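Tyrosyl-tRNA synthetase (Archaeoglobus fulgidus, PDB 2CYB) probably catalyses the two-step, ATP-dependent attachment of tyrosine to tRNA(Tyr), first forming tyrosyl-AMP and then passing the tyrosyl group to the tRNA acceptor end. Local coordinates at residues T52-M57 with L260-K265; L7-R12 with L59-F64; I266-D271 with K301-K306. All coordinates share one frame; numbering follows the deposited sequence.

Contact 1 of 3, residues T52-M57 with L260-K265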
loop_
_atom_site.group_PDB
_atom_site.type_symbol
_atom_site.label_atom_id
_atom_site.label_comp_id
_atom_site.label_asym_id
_atom_site.label_seq_id
_atom_site.Cartn_x
_atom_site.Cartn_y
_atom_site.Cartn_z
ATOM N N THR A 52 27.950 -2.115 4.681
ATOM C CA THR A 52 27.299 -3.273 4.084
ATOM C C THR A 52 28.000 -3.718 2.812
ATOM O O THR A 52 27.948 -4.892 2.447
ATOM C CB THR A 52 25.796 -2.998 3.797
ATOM O OG1 THR A 52 25.650 -1.783 3.052
ATOM C CG2 THR A 52 25.017 -2.896 5.105
ATOM N N VAL A 53 28.663 -2.789 2.134
ATOM C CA VAL A 53 29.387 -3.149 0.923
ATOM C C VAL A 53 30.535 -4.080 1.300
ATOM O O VAL A 53 30.767 -5.099 0.641
ATOM C CB VAL A 53 29.944 -1.903 0.210
ATOM C CG1 VAL A 53 31.015 -2.306 -0.792
ATOM C CG2 VAL A 53 28.811 -1.172 -0.507
ATOM N N GLN A 54 31.241 -3.737 2.373
ATOM C CA GLN A 54 32.363 -4.553 2.833
ATOM C C GLN A 54 31.881 -5.950 3.201
ATOM O O GLN A 54 32.568 -6.935 2.935
ATOM C CB GLN A 54 33.056 -3.896 4.039
ATOM C CG GLN A 54 34.188 -4.736 4.657
ATOM C CD GLN A 54 35.353 -4.964 3.708
ATOM O OE1 GLN A 54 35.791 -6.097 3.507
ATOM N NE2 GLN A 54 35.868 -3.886 3.129
ATOM N N LYS A 55 30.696 -6.043 3.798
ATOM C CA LYS A 55 30.167 -7.345 4.172
ATOM C C LYS A 55 29.862 -8.164 2.918
ATOM O O LYS A 55 30.060 -9.378 2.904
ATOM C CB LYS A 55 28.917 -7.189 5.043
ATOM C CG LYS A 55 28.313 -8.505 5.514
ATOM C CD LYS A 55 29.375 -9.472 6.048
ATOM C CE LYS A 55 30.145 -8.905 7.236
ATOM N NZ LYS A 55 31.268 -9.806 7.656
ATOM N N LEU A 56 29.392 -7.506 1.859
ATOM C CA LEU A 56 29.114 -8.220 0.617
ATOM C C LEU A 56 30.420 -8.757 0.030
ATOM O O LEU A 56 30.442 -9.851 -0.531
ATOM C CB LEU A 56 28.412 -7.313 -0.402
ATOM C CG LEU A 56 26.918 -7.048 -0.160
ATOM C CD1 LEU A 56 26.370 -6.164 -1.267
ATOM C CD2 LEU A 56 26.151 -8.369 -0.120
ATOM N N MET A 57 31.503 -7.994 0.160
ATOM C CA MET A 57 32.800 -8.435 -0.352
ATOM C C MET A 57 33.303 -9.611 0.479
ATOM O O MET A 57 33.944 -10.517 -0.047
ATOM C CB MET A 57 33.818 -7.289 -0.339
ATOM C CG MET A 57 33.531 -6.221 -1.384
ATOM S SD MET A 57 34.809 -4.951 -1.513
ATOM C CE MET A 57 35.848 -5.664 -2.769
ATOM N N LEU A 260 40.973 -2.073 8.608
ATOM C CA LEU A 260 41.525 -3.402 8.856
ATOM C C LEU A 260 40.982 -4.474 7.903
ATOM O O LEU A 260 41.748 -5.292 7.391
ATOM C CB LEU A 260 41.305 -3.800 10.317
ATOM C CG LEU A 260 42.271 -3.069 11.258
ATOM C CD1 LEU A 260 41.812 -3.211 12.693
ATOM C CD2 LEU A 260 43.683 -3.628 11.069
ATOM N N PRO A 261 39.662 -4.487 7.650
ATOM C CA PRO A 261 39.126 -5.504 6.734
ATOM C C PRO A 261 39.679 -5.368 5.320
ATOM O O PRO A 261 39.850 -6.357 4.612
ATOM C CB PRO A 261 37.620 -5.255 6.789
ATOM C CG PRO A 261 37.419 -4.840 8.219
ATOM C CD PRO A 261 38.573 -3.855 8.419
ATOM N N ARG A 262 39.969 -4.137 4.914
ATOM C CA ARG A 262 40.478 -3.891 3.575
ATOM C C ARG A 262 41.992 -3.936 3.444
ATOM O O ARG A 262 42.511 -4.411 2.436
ATOM C CB ARG A 262 39.952 -2.548 3.064
ATOM C CG ARG A 262 38.478 -2.594 2.733
ATOM C CD ARG A 262 37.887 -1.226 2.475
ATOM N NE ARG A 262 36.566 -1.354 1.870
ATOM C CZ ARG A 262 36.353 -1.883 0.668
ATOM N NH1 ARG A 262 37.373 -2.327 -0.056
ATOM N NH2 ARG A 262 35.118 -1.979 0.192
ATOM N N PHE A 263 42.707 -3.453 4.457
ATOM C CA PHE A 263 44.166 -3.446 4.383
ATOM C C PHE A 263 44.885 -4.580 5.099
ATOM O O PHE A 263 46.023 -4.900 4.758
ATOM C CB PHE A 263 44.719 -2.116 4.889
ATOM C CG PHE A 263 44.363 -0.943 4.021
ATOM C CD1 PHE A 263 43.158 -0.269 4.200
ATOM C CD2 PHE A 263 45.226 -0.522 3.015
ATOM C CE1 PHE A 263 42.816 0.814 3.386
ATOM C CE2 PHE A 263 44.893 0.563 2.193
ATOM C CZ PHE A 263 43.684 1.228 2.382
ATOM N N GLY A 264 44.243 -5.176 6.095
ATOM C CA GLY A 264 44.878 -6.268 6.816
ATOM C C GLY A 264 45.591 -5.810 8.074
ATOM O O GLY A 264 45.640 -6.522 9.079
ATOM N N LYS A 265 46.145 -4.607 8.016
ATOM C CA LYS A 265 46.854 -4.033 9.147
ATOM C C LYS A 265 46.891 -2.531 8.943
ATOM O O LYS A 265 46.671 -2.044 7.834
ATOM C CB LYS A 265 48.286 -4.574 9.215
ATOM C CG LYS A 265 49.137 -4.251 7.992
ATOM C CD LYS A 265 48.569 -4.885 6.727
ATOM C CE LYS A 265 49.401 -4.550 5.494
ATOM N NZ LYS A 265 50.782 -5.106 5.561
#
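Over one face of the Arg262 guanidinium stands the Gln54 side chain, its CD 4.1 Å above the plane and displaced toward the rim, while Val53 meets the same group near its plane, with CG1 4.2 Å from Arg262 NH2. The two flat groups are not stacked: the amide plane is turned 81° from the guanidinium plane, and the two chains run past one another in opposite directions. Met57 approaches obliquely and crosses the arginine chain at about a right angle, bringing its SD to 3.4 Å from Arg262 NH2. Sulfur is soft and polarisable, a tolerable neighbour for a delocalised cation. Arginine suits the place because its long chain, extended from CG to NE, carries the charge across to helix 47-61 although its CB does not point there. Gln54 reaches out from the other helix with CG anti to the backbone N (chi1 176°), and a bend at the next bond lays CD against Pro261, 3.8 Å from Pro261 CB. The compact proline ring, crossed by this chain at about a right angle, offers an apolar surface to CG and the amide carbon of Gln54.

Helix 47-61 starts within the HIGH region and packs on the central sheet: Leu56 rests on strands 34-39 and 65-70, and Thr52 OG1 is hydrogen-bonded to Tyr39 OH. The Arg262 NH2 group makes a weak hydrogen bond to Leu100 O. Contact 1 therefore joins the outward side of a Rossmann-fold helix to the end of helix 250-263, beside the loop carrying Leu100 and Leu102.

Contact 2 of 3, residues L7-R12 with L59-F64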
loop_
_atom_site.group_PDB
_atom_site.type_symbol
_atom_site.label_atom_id
_atom_site.label_comp_id
_atom_site.label_asym_id
_atom_site.label_seq_id
_atom_site.Cartn_x
_atom_site.Cartn_y
_atom_site.Cartn_z
ATOM N N LEU A 7 32.792 -19.077 7.931
ATOM C CA LEU A 7 31.813 -18.664 8.918
ATOM C C LEU A 7 32.397 -17.484 9.704
ATOM O O LEU A 7 31.693 -16.526 10.019
ATOM C CB LEU A 7 31.507 -19.842 9.845
ATOM C CG LEU A 7 30.080 -20.056 10.357
ATOM C CD1 LEU A 7 29.077 -19.904 9.222
ATOM C CD2 LEU A 7 29.979 -21.448 10.974
ATOM N N ARG A 8 33.693 -17.553 10.002
ATOM C CA ARG A 8 34.369 -16.490 10.745
ATOM C C ARG A 8 34.371 -15.195 9.939
ATOM O O ARG A 8 34.110 -14.115 10.471
ATOM C CB ARG A 8 35.817 -16.891 11.055
ATOM C CG ARG A 8 35.959 -18.187 11.839
ATOM C CD ARG A 8 35.721 -17.996 13.331
ATOM N NE ARG A 8 36.867 -17.380 13.999
ATOM C CZ ARG A 8 38.074 -17.936 14.087
ATOM N NH1 ARG A 8 38.301 -19.127 13.550
ATOM N NH2 ARG A 8 39.054 -17.301 14.716
ATOM N N LEU A 9 34.674 -15.317 8.650
ATOM C CA LEU A 9 34.723 -14.176 7.747
ATOM C C LEU A 9 33.335 -13.571 7.529
ATOM O O LEU A 9 33.165 -12.344 7.550
ATOM C CB LEU A 9 35.317 -14.611 6.403
ATOM C CG LEU A 9 35.279 -13.613 5.243
ATOM C CD1 LEU A 9 36.012 -12.331 5.622
ATOM C CD2 LEU A 9 35.905 -14.252 4.015
ATOM N N ILE A 10 32.347 -14.435 7.325
ATOM C CA ILE A 10 30.977 -13.988 7.097
ATOM C C ILE A 10 30.439 -13.221 8.290
ATOM O O ILE A 10 29.802 -12.181 8.136
ATOM C CB ILE A 10 30.020 -15.181 6.818
ATOM C CG1 ILE A 10 30.347 -15.814 5.465
ATOM C CG2 ILE A 10 28.571 -14.699 6.822
ATOM C CD1 ILE A 10 29.553 -17.063 5.167
ATOM N N THR A 11 30.707 -13.719 9.487
ATOM C CA THR A 11 30.186 -13.061 10.672
ATOM C C THR A 11 31.060 -11.952 11.226
ATOM O O THR A 11 30.680 -11.300 12.197
ATOM C CB THR A 11 29.924 -14.077 11.780
ATOM O OG1 THR A 11 31.135 -14.779 12.079
ATOM C CG2 THR A 11 28.874 -15.071 11.333
ATOM N N ARG A 12 32.220 -11.735 10.614
ATOM C CA ARG A 12 33.125 -10.688 11.081
ATOM C C ARG A 12 32.423 -9.339 11.046
ATOM O O ARG A 12 31.842 -8.951 10.025
ATOM C CB ARG A 12 34.381 -10.618 10.206
ATOM C CG ARG A 12 35.373 -9.527 10.640
ATOM C CD ARG A 12 36.648 -9.554 9.798
ATOM N NE ARG A 12 36.419 -9.162 8.409
ATOM C CZ ARG A 12 37.319 -9.290 7.438
ATOM N NH1 ARG A 12 37.035 -8.905 6.197
ATOM N NH2 ARG A 12 38.509 -9.816 7.704
ATOM N N LEU A 59 31.362 -11.810 1.941
ATOM C CA LEU A 59 30.522 -12.919 1.483
ATOM C C LEU A 59 30.942 -13.483 0.134
ATOM O O LEU A 59 30.938 -14.701 -0.068
ATOM C CB LEU A 59 29.052 -12.475 1.430
ATOM C CG LEU A 59 28.355 -12.431 2.792
ATOM C CD1 LEU A 59 27.152 -11.490 2.755
ATOM C CD2 LEU A 59 27.938 -13.837 3.183
ATOM N N GLN A 60 31.297 -12.599 -0.789
ATOM C CA GLN A 60 31.735 -13.018 -2.116
ATOM C C GLN A 60 33.053 -13.791 -1.977
ATOM O O GLN A 60 33.304 -14.762 -2.696
ATOM C CB GLN A 60 31.912 -11.783 -3.003
ATOM C CG GLN A 60 32.120 -12.064 -4.482
ATOM C CD GLN A 60 33.513 -12.566 -4.788
ATOM O OE1 GLN A 60 34.500 -11.944 -4.402
ATOM N NE2 GLN A 60 33.602 -13.692 -5.489
ATOM N N GLU A 61 33.884 -13.364 -1.032
ATOM C CA GLU A 61 35.163 -14.023 -0.791
ATOM C C GLU A 61 34.926 -15.393 -0.169
ATOM O O GLU A 61 35.743 -16.303 -0.321
ATOM C CB GLU A 61 36.033 -13.177 0.145
ATOM C CG GLU A 61 37.366 -13.813 0.483
ATOM C CD GLU A 61 38.219 -12.940 1.382
ATOM O OE1 GLU A 61 39.324 -13.385 1.766
ATOM O OE2 GLU A 61 37.788 -11.810 1.702
ATOM N N ALA A 62 33.807 -15.534 0.534
ATOM C CA ALA A 62 33.458 -16.794 1.174
ATOM C C ALA A 62 32.663 -17.712 0.243
ATOM O O ALA A 62 32.123 -18.722 0.683
ATOM C CB ALA A 62 32.672 -16.535 2.453
ATOM N N GLY A 63 32.570 -17.344 -1.032
ATOM C CA GLY A 63 31.864 -18.190 -1.983
ATOM C C GLY A 63 30.421 -17.882 -2.350
ATOM O O GLY A 63 29.840 -18.587 -3.176
ATOM N N PHE A 64 29.837 -16.848 -1.750
ATOM C CA PHE A 64 28.450 -16.480 -2.041
ATOM C C PHE A 64 28.286 -15.777 -3.376
ATOM O O PHE A 64 29.221 -15.152 -3.883
ATOM C CB PHE A 64 27.894 -15.526 -0.976
ATOM C CG PHE A 64 27.371 -16.199 0.250
ATOM C CD1 PHE A 64 28.221 -16.890 1.104
ATOM C CD2 PHE A 64 26.018 -16.109 0.577
ATOM C CE1 PHE A 64 27.735 -17.479 2.266
ATOM C CE2 PHE A 64 25.521 -16.693 1.736
ATOM C CZ PHE A 64 26.384 -17.382 2.587
#
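Leu59, whose side chain packs against Ile10, has a carbonyl oxygen gripped by two backbone donors: Phe64 N at 2.9 Å from Leu59 O and, more weakly, Ala62 N. With the bond from Gly63 N to Gln60 O, this folds the chain back at the end of helix 47-61 and turns Ala62 and Phe64 toward helix 3-11. Ile10 is the apolar counterpart. Its CG1 lies anti to the carbonyl carbon (chi1 -69°), and the branches share three neighbours. CG2 and CG1 both meet Leu59 CD2, CG2 at 3.8 Å; CG1 also rests 3.9 Å from Ala62 CB, and CD1 comes obliquely to the Phe64 ring, 3.4 Å from CE1. That ring is itself packed from within its own segment, Leu59 CD2 sitting 3.6 Å above the ring centre. Ala62 puts only CB between the helices, and that methyl meets the Ile10 chain.

Nearer solvent, the Leu9 side chain crosses that of Glu61 at about a right angle, with CD2 3.7 Å from Glu61 CD. This methyl lies alongside the extended glutamate chain from CB to the carboxylate, at the exposed rim of the contact. Arg12 NH1 is not in contact with this carboxylate but makes a salt bridge to Asp58. On the helix 3-11 side, Leu7 O takes both Thr11 N and, at 2.8 Å, Thr11 OG1, from opposite faces of its plane.

Gly63, with its positive phi, is the C-prime residue of a Schellman motif; here it ends the helix of the beta-alpha-beta crossover between parallel strands 34-39 and 65-70 of the Rossmann fold, just before the second strand begins.

Contact 3 of 3, residues I266-D271 with K301-K306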
loop_
_atom_site.group_PDB
_atom_site.type_symbol
_atom_site.label_atom_id
_atom_site.label_comp_id
_atom_site.label_asym_id
_atom_site.label_seq_id
_atom_site.Cartn_x
_atom_site.Cartn_y
_atom_site.Cartn_z
ATOM N N ILE A 266 47.162 -1.792 10.009
ATOM C CA ILE A 266 47.241 -0.345 9.889
ATOM C C ILE A 266 48.487 0.163 10.603
ATOM O O ILE A 266 48.713 -0.128 11.781
ATOM C CB ILE A 266 45.984 0.335 10.463
ATOM C CG1 ILE A 266 46.123 1.857 10.358
ATOM C CG2 ILE A 266 45.760 -0.107 11.902
ATOM C CD1 ILE A 266 44.880 2.618 10.794
ATOM N N VAL A 267 49.309 0.896 9.864
ATOM C CA VAL A 267 50.526 1.460 10.413
ATOM C C VAL A 267 50.201 2.852 10.942
ATOM O O VAL A 267 49.667 3.696 10.222
ATOM C CB VAL A 267 51.621 1.575 9.331
ATOM C CG1 VAL A 267 52.857 2.252 9.902
ATOM C CG2 VAL A 267 51.975 0.196 8.804
ATOM N N VAL A 268 50.507 3.081 12.210
ATOM C CA VAL A 268 50.263 4.372 12.826
ATOM C C VAL A 268 51.614 5.048 13.024
ATOM O O VAL A 268 52.338 4.743 13.973
ATOM C CB VAL A 268 49.568 4.205 14.185
ATOM C CG1 VAL A 268 49.338 5.557 14.831
ATOM C CG2 VAL A 268 48.249 3.474 13.995
ATOM N N GLU A 269 51.965 5.950 12.116
ATOM C CA GLU A 269 53.238 6.652 12.228
ATOM C C GLU A 269 53.138 7.617 13.403
ATOM O O GLU A 269 52.108 8.278 13.591
ATOM C CB GLU A 269 53.545 7.419 10.940
ATOM C CG GLU A 269 53.409 6.582 9.679
ATOM C CD GLU A 269 54.019 7.244 8.454
ATOM O OE1 GLU A 269 53.939 8.483 8.332
ATOM O OE2 GLU A 269 54.570 6.515 7.601
ATOM N N ARG A 270 54.196 7.689 14.203
ATOM C CA ARG A 270 54.211 8.574 15.362
ATOM C C ARG A 270 55.610 9.103 15.603
ATOM O O ARG A 270 56.586 8.480 15.205
ATOM C CB ARG A 270 53.782 7.833 16.630
ATOM C CG ARG A 270 52.394 7.239 16.616
ATOM C CD ARG A 270 52.063 6.636 17.976
ATOM N NE ARG A 270 52.942 5.516 18.312
ATOM C CZ ARG A 270 52.792 4.742 19.382
ATOM N NH1 ARG A 270 51.795 4.962 20.231
ATOM N NH2 ARG A 270 53.631 3.738 19.599
ATOM N N ASP A 271 55.707 10.251 16.262
ATOM C CA ASP A 271 57.017 10.801 16.584
ATOM C C ASP A 271 57.615 9.855 17.616
ATOM O O ASP A 271 56.883 9.163 18.333
ATOM C CB ASP A 271 56.899 12.201 17.195
ATOM C CG ASP A 271 56.424 13.233 16.204
ATOM O OD1 ASP A 271 56.684 13.065 14.993
ATOM O OD2 ASP A 271 55.806 14.229 16.641
ATOM N N LYS A 301 43.929 9.251 14.684
ATOM C CA LYS A 301 43.226 10.075 13.702
ATOM C C LYS A 301 44.033 10.289 12.430
ATOM O O LYS A 301 43.510 10.146 11.324
ATOM C CB LYS A 301 42.851 11.432 14.304
ATOM C CG LYS A 301 41.698 11.380 15.294
ATOM C CD LYS A 301 41.288 12.793 15.717
ATOM C CE LYS A 301 40.030 12.782 16.567
ATOM N NZ LYS A 301 39.557 14.161 16.888
ATOM N N ILE A 302 45.309 10.638 12.581
ATOM C CA ILE A 302 46.148 10.866 11.417
ATOM C C ILE A 302 46.222 9.622 10.542
ATOM O O ILE A 302 46.124 9.711 9.313
ATOM C CB ILE A 302 47.587 11.272 11.815
ATOM C CG1 ILE A 302 47.563 12.607 12.569
ATOM C CG2 ILE A 302 48.455 11.390 10.565
ATOM C CD1 ILE A 302 46.914 13.737 11.790
ATOM N N ALA A 303 46.395 8.465 11.174
ATOM C CA ALA A 303 46.493 7.210 10.438
ATOM C C ALA A 303 45.169 6.846 9.768
ATOM O O ALA A 303 45.146 6.424 8.609
ATOM C CB ALA A 303 46.943 6.076 11.383
ATOM N N VAL A 304 44.070 7.006 10.496
ATOM C CA VAL A 304 42.756 6.682 9.939
ATOM C C VAL A 304 42.464 7.572 8.725
ATOM O O VAL A 304 41.952 7.102 7.711
ATOM C CB VAL A 304 41.647 6.860 10.989
ATOM C CG1 VAL A 304 40.263 6.751 10.331
ATOM C CG2 VAL A 304 41.801 5.807 12.076
ATOM N N ALA A 305 42.799 8.854 8.826
ATOM C CA ALA A 305 42.571 9.772 7.714
ATOM C C ALA A 305 43.402 9.365 6.503
ATOM O O ALA A 305 42.927 9.413 5.366
ATOM C CB ALA A 305 42.909 11.213 8.131
ATOM N N LYS A 306 44.650 8.962 6.742
ATOM C CA LYS A 306 45.524 8.561 5.644
ATOM C C LYS A 306 45.027 7.305 4.931
ATOM O O LYS A 306 45.002 7.250 3.699
ATOM C CB LYS A 306 46.949 8.327 6.153
ATOM C CG LYS A 306 47.895 7.807 5.084
ATOM C CD LYS A 306 49.290 7.557 5.637
ATOM C CE LYS A 306 50.196 6.974 4.563
ATOM N NZ LYS A 306 51.559 6.661 5.080
#
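Ile266 carries CG1 anti to its backbone N (chi1 178°), and the chain continues straight to CD1, which arrives 4.1 Å from Ala303 CB. In Val268 it is CG2, anti to the carbonyl carbon, that reaches the same methyl, at 3.9 Å. Ala303 CB is thus shared by two branched side chains of strand 266-268, and the intervening Val267 O approaches it as well, at 3.8 Å. Alanine fits because helix and strand are near each other here, the CA atoms of Val268 and Ala303 being 5.3 Å apart; beta-branched residues suit the strand, whose extended backbone accommodates them readily. The axes of strand 266-268 and helix 301-306 approach to 8.0 Å, and their directions differ by 137°, roughly antiparallel but well skewed.

Farther along, the fully extended Lys306 chain, its CG anti to the backbone N (chi1 176°), meets Glu269 at about a right angle. Lys306 NZ and Glu269 OE2 form a long salt bridge at 3.9 Å.

The strand pairs with strand 278-280 through the backbones of Ile266 and Val268, while Val267 N is hydrogen-bonded to the hydroxyl of Tyr307, one residue beyond the helical segment. Val304, alongside, turns to helix 250-263, meeting Ile251, Ile254 and Ile259. The contact joins a two-stranded hairpin to the long C-terminal helix. Its chemistry is divided: a buried centre of methyl groups, which depends on shape rather than on directed bonds, and an exposed charged pair whose length and position suggest only a modest electrostatic contribution.

In the fold
From the N terminus, contact 2 opens first, at 7-12, and closes when helix 3-11 meets the end of helix 47-61, looping out strand 34-39 and helix 20-28. Contact 1 starts on that same helix, at 52-57, before contact 2 has closed, so the two loops cross; contact 1 then spans most of the Rossmann-fold domain to reach helix 250-263. The crossing is a physical junction, for Lys55 NZ probably hydrogen-bonds to the carbonyls of Ile10 and Arg12, and Pro261 packs on Arg12. Contact 3 follows in series, directly after 260-265, and closes a short loop within the C-terminal helical region by tying strand 266-268 to helix 297-319.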